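Local structure of transcription factor tau subunit sfc1 (Schizosaccharomyces pombe, 4BJJ) at residues Y13-H18 / R96-F101; A51-L56 / P67-V72. The protein serves in TFIIIC, activating tRNA and 5S RNA genes as part of the boxA-binding tauA domain, this chain being the protein's N-terminal sfc7-interacting domain. The protein carries 3 engineered substitutions. All coordinates share one frame; numbering follows the deposited sequence.

Interaction 1: Y13-H18 / R96-F101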
ATOM      1  N   TYR A  13      -4.384   0.928   8.046  1.00 41.84           N
ATOM      2  CA  TYR A  13      -3.059   1.497   7.851  1.00 37.34           C
ATOM      3  C   TYR A  13      -3.101   2.729   6.974  1.00 35.11           C
ATOM      4  O   TYR A  13      -4.048   2.923   6.211  1.00 29.42           O
ATOM      5  CB  TYR A  13      -2.140   0.501   7.157  1.00 35.22           C
ATOM      6  CG  TYR A  13      -1.865  -0.742   7.935  1.00 41.23           C
ATOM      7  CD1 TYR A  13      -2.794  -1.765   8.000  1.00 42.27           C
ATOM      8  CD2 TYR A  13      -0.667  -0.899   8.592  1.00 44.10           C
ATOM      9  CE1 TYR A  13      -2.527  -2.905   8.719  1.00 47.35           C
ATOM     10  CE2 TYR A  13      -0.388  -2.011   9.280  1.00 48.06           C
ATOM     11  CZ  TYR A  13      -1.308  -3.021   9.348  1.00 52.35           C
ATOM     12  OH  TYR A  13      -0.983  -4.144  10.070  1.00 58.20           O
ATOM     13  N   ALA A  14      -2.045   3.536   7.070  1.00 34.26           N
ATOM     14  CA  ALA A  14      -1.763   4.561   6.070  1.00 38.95           C
ATOM     15  C   ALA A  14      -0.600   4.120   5.187  1.00 39.18           C
ATOM     16  O   ALA A  14       0.289   3.400   5.625  1.00 37.97           O
ATOM     17  CB  ALA A  14      -1.410   5.865   6.752  1.00 33.93           C
ATOM     18  N   LEU A  15      -0.569   4.591   3.955  1.00 39.40           N
ATOM     19  CA  LEU A  15       0.462   4.142   3.030  1.00 39.15           C
ATOM     20  C   LEU A  15       1.155   5.345   2.451  1.00 35.66           C
ATOM     21  O   LEU A  15       0.514   6.257   1.988  1.00 37.98           O
ATOM     22  CB  LEU A  15      -0.159   3.299   1.921  1.00 40.17           C
ATOM     23  CG  LEU A  15       0.715   2.987   0.701  1.00 44.80           C
ATOM     24  CD1 LEU A  15       1.818   2.025   1.090  1.00 42.03           C
ATOM     25  CD2 LEU A  15      -0.141   2.434  -0.437  1.00 43.88           C
ATOM     26  N   ILE A  16       2.477   5.333   2.500  1.00 33.35           N
ATOM     27  CA  ILE A  16       3.275   6.374   1.913  1.00 33.53           C
ATOM     28  C   ILE A  16       3.986   5.829   0.686  1.00 33.48           C
ATOM     29  O   ILE A  16       4.836   4.952   0.790  1.00 36.53           O
ATOM     30  CB  ILE A  16       4.297   6.889   2.915  1.00 32.55           C
ATOM     31  CG1 ILE A  16       3.574   7.476   4.118  1.00 32.52           C
ATOM     32  CG2 ILE A  16       5.158   7.961   2.292  1.00 36.07           C
ATOM     33  CD1 ILE A  16       4.468   7.711   5.307  1.00 35.19           C
ATOM     34  N   GLU A  17       3.651   6.360  -0.481  1.00 35.81           N
ATOM     35  CA  GLU A  17       4.305   5.933  -1.723  1.00 35.39           C
ATOM     36  C   GLU A  17       5.507   6.812  -2.024  1.00 38.96           C
ATOM     37  O   GLU A  17       5.399   7.824  -2.705  1.00 39.80           O
ATOM     38  CB  GLU A  17       3.306   5.909  -2.882  1.00 31.42           C
ATOM     39  CG  GLU A  17       2.211   4.849  -2.713  1.00 33.20           C
ATOM     40  CD  GLU A  17       1.329   4.659  -3.958  1.00 47.00           C
ATOM     41  OE1 GLU A  17       1.537   5.341  -4.999  1.00 51.48           O
ATOM     42  OE2 GLU A  17       0.411   3.817  -3.891  1.00 46.19           O
ATOM     43  N   HIS A  18       6.660   6.388  -1.521  1.00 38.88           N
ATOM     44  CA  HIS A  18       7.907   7.132  -1.626  1.00 37.52           C
ATOM     45  C   HIS A  18       8.612   6.761  -2.954  1.00 44.44           C
ATOM     46  O   HIS A  18       8.546   5.625  -3.405  1.00 47.16           O
ATOM     47  CB  HIS A  18       8.723   6.744  -0.409  1.00 36.72           C
ATOM     48  CG  HIS A  18       9.944   7.565  -0.167  1.00 44.71           C
ATOM     49  ND1 HIS A  18      11.027   7.550  -1.018  1.00 44.97           N
ATOM     50  CD2 HIS A  18      10.306   8.343   0.881  1.00 42.21           C
ATOM     51  CE1 HIS A  18      11.984   8.319  -0.529  1.00 40.51           C
ATOM     52  NE2 HIS A  18      11.575   8.806   0.631  1.00 39.61           N
ATOM     53  N   ARG A  96      -6.371   2.936   4.538  1.00 46.39           N
ATOM     54  CA  ARG A  96      -7.437   3.942   4.490  1.00 42.15           C
ATOM     55  C   ARG A  96      -6.996   5.240   3.835  1.00 38.25           C
ATOM     56  O   ARG A  96      -7.826   5.947   3.286  1.00 37.38           O
ATOM     57  CB  ARG A  96      -7.997   4.237   5.882  1.00 39.14           C
ATOM     58  CG  ARG A  96      -8.725   3.079   6.558  1.00 36.65           C
ATOM     59  CD  ARG A  96      -9.769   2.418   5.703  1.00 33.72           C
ATOM     60  NE  ARG A  96     -10.860   3.289   5.277  1.00 38.88           N
ATOM     61  CZ  ARG A  96     -11.969   3.510   5.989  1.00 39.48           C
ATOM     62  NH1 ARG A  96     -12.130   2.965   7.181  1.00 33.58           N
ATOM     63  NH2 ARG A  96     -12.904   4.312   5.522  1.00 37.11           N
ATOM     64  N   GLN A  97      -5.709   5.551   3.902  1.00 36.32           N
ATOM     65  CA  GLN A  97      -5.171   6.733   3.238  1.00 32.50           C
ATOM     66  C   GLN A  97      -3.789   6.523   2.623  1.00 31.55           C
ATOM     67  O   GLN A  97      -2.981   5.737   3.102  1.00 35.64           O
ATOM     68  CB  GLN A  97      -5.139   7.961   4.171  1.00 36.95           C
ATOM     69  CG  GLN A  97      -5.943   9.106   3.545  1.00 43.42           C
ATOM     70  CD  GLN A  97      -6.072  10.328   4.418  1.00 55.08           C
ATOM     71  OE1 GLN A  97      -5.106  10.802   4.997  1.00 62.71           O
ATOM     72  NE2 GLN A  97      -7.267  10.878   4.473  1.00 59.28           N
ATOM     73  N   VAL A  98      -3.530   7.267   1.559  1.00 31.12           N
ATOM     74  CA  VAL A  98      -2.291   7.160   0.826  1.00 35.62           C
ATOM     75  C   VAL A  98      -1.670   8.533   0.674  1.00 34.47           C
ATOM     76  O   VAL A  98      -2.349   9.476   0.299  1.00 33.11           O
ATOM     77  CB  VAL A  98      -2.530   6.573  -0.584  1.00 36.35           C
ATOM     78  CG1 VAL A  98      -1.235   6.162  -1.191  1.00 41.43           C
ATOM     79  CG2 VAL A  98      -3.417   5.378  -0.498  1.00 41.38           C
ATOM     80  N   PHE A  99      -0.381   8.629   0.962  1.00 36.97           N
ATOM     81  CA  PHE A  99       0.415   9.798   0.608  1.00 37.30           C
ATOM     82  C   PHE A  99       1.172   9.476  -0.686  1.00 36.85           C
ATOM     83  O   PHE A  99       2.046   8.600  -0.723  1.00 36.95           O
ATOM     84  CB  PHE A  99       1.380  10.145   1.742  1.00 37.48           C
ATOM     85  CG  PHE A  99       0.700  10.488   3.046  1.00 40.92           C
ATOM     86  CD1 PHE A  99       0.251   9.483   3.897  1.00 38.36           C
ATOM     87  CD2 PHE A  99       0.513  11.826   3.421  1.00 43.52           C
ATOM     88  CE1 PHE A  99      -0.358   9.794   5.090  1.00 42.72           C
ATOM     89  CE2 PHE A  99      -0.102  12.148   4.623  1.00 44.16           C
ATOM     90  CZ  PHE A  99      -0.530  11.132   5.463  1.00 43.94           C
ATOM     91  N   LEU A 100       0.802  10.180  -1.742  1.00 31.64           N
ATOM     92  CA  LEU A 100       1.288   9.919  -3.090  1.00 33.86           C
ATOM     93  C   LEU A 100       2.421  10.862  -3.438  1.00 40.05           C
ATOM     94  O   LEU A 100       2.216  12.051  -3.668  1.00 44.06           O
ATOM     95  CB  LEU A 100       0.155  10.094  -4.100  1.00 34.12           C
ATOM     96  CG  LEU A 100      -1.077   9.202  -3.883  1.00 44.32           C
ATOM     97  CD1 LEU A 100      -2.313   9.849  -4.466  1.00 51.47           C
ATOM     98  CD2 LEU A 100      -0.922   7.837  -4.474  1.00 45.04           C
ATOM     99  N   PHE A 101       3.624  10.314  -3.459  1.00 50.00           N
ATOM    100  CA  PHE A 101       4.781  11.043  -3.924  1.00 47.68           C
ATOM    101  C   PHE A 101       5.209  10.558  -5.309  1.00 54.64           C
ATOM    102  O   PHE A 101       5.665  11.361  -6.106  1.00 58.77           O
ATOM    103  CB  PHE A 101       5.931  10.921  -2.933  1.00 41.34           C
ATOM    104  CG  PHE A 101       5.754  11.733  -1.718  1.00 39.27           C
ATOM    105  CD1 PHE A 101       5.775  13.111  -1.789  1.00 39.91           C
ATOM    106  CD2 PHE A 101       5.572  11.129  -0.499  1.00 38.87           C
ATOM    107  CE1 PHE A 101       5.614  13.868  -0.661  1.00 44.15           C
ATOM    108  CE2 PHE A 101       5.412  11.892   0.635  1.00 46.68           C
ATOM    109  CZ  PHE A 101       5.444  13.273   0.554  1.00 43.18           C
TER

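Interaction 2: A51-L56 / P67-V72. Engineered in segment 51-56: Ala51 (natural residue Gln).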
ATOM      1  N   ALA A  51      -6.913  17.124   7.019  1.00 44.35           N
ATOM      2  CA  ALA A  51      -5.749  17.937   7.363  1.00 38.95           C
ATOM      3  C   ALA A  51      -4.428  17.232   7.087  1.00 42.68           C
ATOM      4  O   ALA A  51      -3.359  17.822   7.271  1.00 44.90           O
ATOM      5  CB  ALA A  51      -5.809  18.337   8.853  1.00 38.50           C
ATOM      6  N   ALA A  52      -4.510  15.965   6.694  1.00 50.28           N
ATOM      7  CA  ALA A  52      -3.331  15.137   6.472  1.00 47.19           C
ATOM      8  C   ALA A  52      -2.336  15.810   5.544  1.00 41.87           C
ATOM      9  O   ALA A  52      -2.700  16.415   4.558  1.00 44.76           O
ATOM     10  CB  ALA A  52      -3.739  13.791   5.910  1.00 51.42           C
ATOM     11  N   LEU A  53      -1.069  15.651   5.864  1.00 44.94           N
ATOM     12  CA  LEU A  53      -0.016  16.441   5.262  1.00 46.62           C
ATOM     13  C   LEU A  53       1.310  15.701   5.462  1.00 40.26           C
ATOM     14  O   LEU A  53       1.581  15.162   6.519  1.00 39.88           O
ATOM     15  CB  LEU A  53       0.028  17.827   5.952  1.00 46.77           C
ATOM     16  CG  LEU A  53       0.979  18.865   5.375  1.00 58.35           C
ATOM     17  CD1 LEU A  53       0.437  20.246   5.595  1.00 54.69           C
ATOM     18  CD2 LEU A  53       2.365  18.749   5.982  1.00 67.91           C
ATOM     19  N   LEU A  54       2.154  15.710   4.450  1.00 44.63           N
ATOM     20  CA  LEU A  54       3.482  15.156   4.584  1.00 40.04           C
ATOM     21  C   LEU A  54       4.371  15.755   3.507  1.00 42.32           C
ATOM     22  O   LEU A  54       3.958  15.941   2.368  1.00 44.11           O
ATOM     23  CB  LEU A  54       3.420  13.634   4.478  1.00 41.65           C
ATOM     24  CG  LEU A  54       4.675  12.807   4.719  1.00 44.10           C
ATOM     25  CD1 LEU A  54       5.215  12.981   6.110  1.00 37.93           C
ATOM     26  CD2 LEU A  54       4.345  11.334   4.462  1.00 48.29           C
ATOM     27  N   GLU A  55       5.607  16.032   3.879  1.00 39.79           N
ATOM     28  CA  GLU A  55       6.544  16.703   3.006  1.00 41.12           C
ATOM     29  C   GLU A  55       7.780  15.822   2.709  1.00 41.14           C
ATOM     30  O   GLU A  55       8.289  15.138   3.586  1.00 38.09           O
ATOM     31  CB  GLU A  55       6.956  18.001   3.685  1.00 48.52           C
ATOM     32  CG  GLU A  55       7.555  19.026   2.771  1.00 62.61           C
ATOM     33  CD  GLU A  55       7.779  20.335   3.477  1.00 69.66           C
ATOM     34  OE1 GLU A  55       6.829  21.135   3.523  1.00 77.74           O
ATOM     35  OE2 GLU A  55       8.898  20.558   3.989  1.00 63.90           O
ATOM     36  N   LEU A  56       8.233  15.836   1.458  1.00 39.40           N
ATOM     37  CA  LEU A  56       9.364  15.024   1.031  1.00 37.80           C
ATOM     38  C   LEU A  56      10.539  15.892   0.600  1.00 42.63           C
ATOM     39  O   LEU A  56      10.403  16.838  -0.197  1.00 42.87           O
ATOM     40  CB  LEU A  56       8.957  14.109  -0.124  1.00 39.50           C
ATOM     41  CG  LEU A  56      10.056  13.219  -0.730  1.00 43.29           C
ATOM     42  CD1 LEU A  56      10.454  12.099   0.210  1.00 40.78           C
ATOM     43  CD2 LEU A  56       9.579  12.657  -2.041  1.00 47.20           C
ATOM     44  N   PRO A  67      11.613  21.014  -1.544  1.00 48.86           N
ATOM     45  CA  PRO A  67      10.722  20.077  -0.839  1.00 43.98           C
ATOM     46  C   PRO A  67       9.283  20.042  -1.389  1.00 43.79           C
ATOM     47  O   PRO A  67       8.737  21.048  -1.806  1.00 44.84           O
ATOM     48  CB  PRO A  67      10.699  20.608   0.590  1.00 41.41           C
ATOM     49  CG  PRO A  67      11.947  21.375   0.738  1.00 39.32           C
ATOM     50  CD  PRO A  67      12.278  21.943  -0.622  1.00 47.50           C
ATOM     51  N   VAL A  68       8.678  18.863  -1.386  1.00 45.01           N
ATOM     52  CA  VAL A  68       7.403  18.648  -2.051  1.00 42.65           C
ATOM     53  C   VAL A  68       6.388  18.096  -1.059  1.00 42.63           C
ATOM     54  O   VAL A  68       6.709  17.219  -0.266  1.00 47.60           O
ATOM     55  CB  VAL A  68       7.602  17.643  -3.250  1.00 49.91           C
ATOM     56  CG1 VAL A  68       6.311  17.007  -3.678  1.00 55.67           C
ATOM     57  CG2 VAL A  68       8.234  18.353  -4.414  1.00 47.86           C
ATOM     58  N   GLN A  69       5.157  18.583  -1.147  1.00 37.32           N
ATOM     59  CA  GLN A  69       4.046  18.060  -0.361  1.00 37.44           C
ATOM     60  C   GLN A  69       3.346  16.907  -1.081  1.00 41.93           C
ATOM     61  O   GLN A  69       3.141  16.961  -2.290  1.00 45.53           O
ATOM     62  CB  GLN A  69       3.038  19.171  -0.117  1.00 42.59           C
ATOM     63  CG  GLN A  69       3.606  20.382   0.621  1.00 56.97           C
ATOM     64  CD  GLN A  69       3.412  20.334   2.119  1.00 73.35           C
ATOM     65  OE1 GLN A  69       2.851  19.390   2.662  1.00 86.42           O
ATOM     66  NE2 GLN A  69       3.875  21.370   2.798  1.00 79.18           N
ATOM     67  N   ALA A  70       2.991  15.859  -0.343  1.00 39.81           N
ATOM     68  CA  ALA A  70       2.242  14.747  -0.904  1.00 39.38           C
ATOM     69  C   ALA A  70       0.843  15.153  -1.276  1.00 43.28           C
ATOM     70  O   ALA A  70       0.232  15.965  -0.601  1.00 42.99           O
ATOM     71  CB  ALA A  70       2.144  13.613   0.086  1.00 38.02           C
ATOM     72  N   ARG A  71       0.334  14.526  -2.325  1.00 40.09           N
ATOM     73  CA  ARG A  71      -1.077  14.474  -2.585  1.00 44.49           C
ATOM     74  C   ARG A  71      -1.638  13.349  -1.729  1.00 43.63           C
ATOM     75  O   ARG A  71      -1.131  12.240  -1.741  1.00 46.69           O
ATOM     76  CB  ARG A  71      -1.342  14.223  -4.068  1.00 58.66           C
ATOM     77  CG  ARG A  71      -0.956  15.400  -4.952  1.00 76.53           C
ATOM     78  CD  ARG A  71      -1.743  15.393  -6.241  1.00 92.04           C
ATOM     79  NE  ARG A  71      -3.046  16.037  -6.085  1.00 97.83           N
ATOM     80  CZ  ARG A  71      -4.028  15.962  -6.981  1.00106.10           C
ATOM     81  NH1 ARG A  71      -3.863  15.254  -8.094  1.00108.20           N
ATOM     82  NH2 ARG A  71      -5.181  16.580  -6.759  1.00105.58           N
ATOM     83  N   VAL A  72      -2.682  13.655  -0.968  1.00 41.33           N
ATOM     84  CA  VAL A  72      -3.264  12.701  -0.049  1.00 40.42           C
ATOM     85  C   VAL A  72      -4.596  12.229  -0.610  1.00 45.24           C
ATOM     86  O   VAL A  72      -5.420  13.042  -1.035  1.00 44.17           O
ATOM     87  CB  VAL A  72      -3.496  13.339   1.304  1.00 38.81           C
ATOM     88  CG1 VAL A  72      -4.030  12.311   2.295  1.00 39.17           C
ATOM     89  CG2 VAL A  72      -2.224  13.963   1.786  1.00 32.82           C
TER
HETATM   90  O   HOH W   1       0.791  16.534   1.737  1.00 42.99           O

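Interaction 1: Y13-H18 / R96-F101
Leu15 and Glu17 donate and accept backbone hydrogen bonds with Gln97, Phe99 and Phe101, joining strands 13-18 and 96-100 in parallel, their axes 4.6 Å apart and 16° from aligned. Leu15 N reaches Gln97 O and Leu15 O receives Phe99 N, so that the two bonds flank Val98; Glu17 repeats the pattern around Leu100. At the start of the ladder the pattern slips: Tyr13 O takes Arg96 N at 2.9 Å, while Gln97 N lies 3.9 Å from the same oxygen.

Both faces of the sheet are largely apolar, but the second also carries Glu17. On the first, Ile16 CG1 lies obliquely 3.9 Å from Phe99 CD1, whereas Leu15 O meets that ring at its edge, in plane. Ile16 CG2 comes to the edge of the Phe101 ring, 4.2 Å from CD2. Helix 35-47 covers this face, Ile38 touching Ile16 and Cys42 touching Ala14.

On the other face Leu15 CD2 lies beside Val98 CG1 at 4.0 Å. Glu17 sends CG anti to its carbonyl carbon (chi1 -66°) and runs on extended, its OE1 lying 3.5 Å from Leu100 CD2 and its OE2 3.9 Å from Val98 CG1. The carboxylate is thus bordered by methyl groups, and OE2 is salt-bridged to Arg75 and to a basic side chain of another protein chain. An alanine at Glu17 would probably leave both of those positive charges without this mate and strip Val98 and Leu100 of their cover from the acid.

Strand 13-18 also pairs antiparallel with a strand of that other chain, consistent with the sfc7-binding role of this domain; the sheet therefore runs on across the interface, and the buried acid ties a charge within this chain to one across it.

Interaction 2: A51-L56 / P67-V72
Leu56 and Val68 form the hydrogen-bonded pair of a short antiparallel beta hairpin, strand 55-56 against strand 68-73, within the Tau95 triple barrel family region. Both backbone groups of Leu56 are satisfied: its N gives a 2.7 Å bond to Val68 O, and its O receives Val68 N at 2.9 Å. Val68 O is also approached by Glu55 CA, a CA-H...O contact in the adjoining non-hydrogen-bonded pair of Glu55 and Gln69.

The next step of the ladder is completed by half. Ala70 N donates to Leu54 O almost straight, with 171° at the hydrogen, but the return bond from Leu54 N to Ala70 O is replaced by a water. That water accepts from Leu54 N at 3.1 Å and donates to Ala70 O, over a distance short enough to be doubtful. The two chain segments draw apart here.

On the face of the non-hydrogen-bonded pair, the Glu55 carboxylate and the Gln69 amide stand at 90° to each other. OE1 of Glu55 and NE2 of Gln69 come within 3.1 Å, yet the angle is too poor for a hydrogen bond. The bend of Gln69 at chi2 (-94°) turns CD across the hairpin, where the amide OE1 lies 3.3 Å from Leu53 CG. OE2 of Glu55 meets only carbon here, at Pro67 CB.

Leu54 and Leu56 turn inward, onto Phe99 and Phe101 respectively. Past the water the segments meet again at Val72, whose CG1 lies 3.9 Å from Ala52 CB while its CG2 lies 3.7 Å from the carbonyl oxygen, Ala52 O.

In the fold
The two contacts lie with their centres 10 Å apart and are nested along the chain: strand 13-18 comes first, then the hairpin segments 51-56 and 67-72, and finally 96-101, which closes the loop around interaction 2. They share one mixed sheet, in which strand 88-100 lies between strands 12-18 and 68-73. Leu100 N lies 2.8 Å from Arg71 O, a probable hydrogen bond between neighbouring strands, while Phe101 CE1 packs 3.4 Å from Leu56 CB. Helix 35-47 touches side chains of both contacts. Interaction 1 is buried near the chain centre and adjoins the partner protein, whereas segments 51-56 and 67-72 form a surface contact that no other chain of the assembly touches.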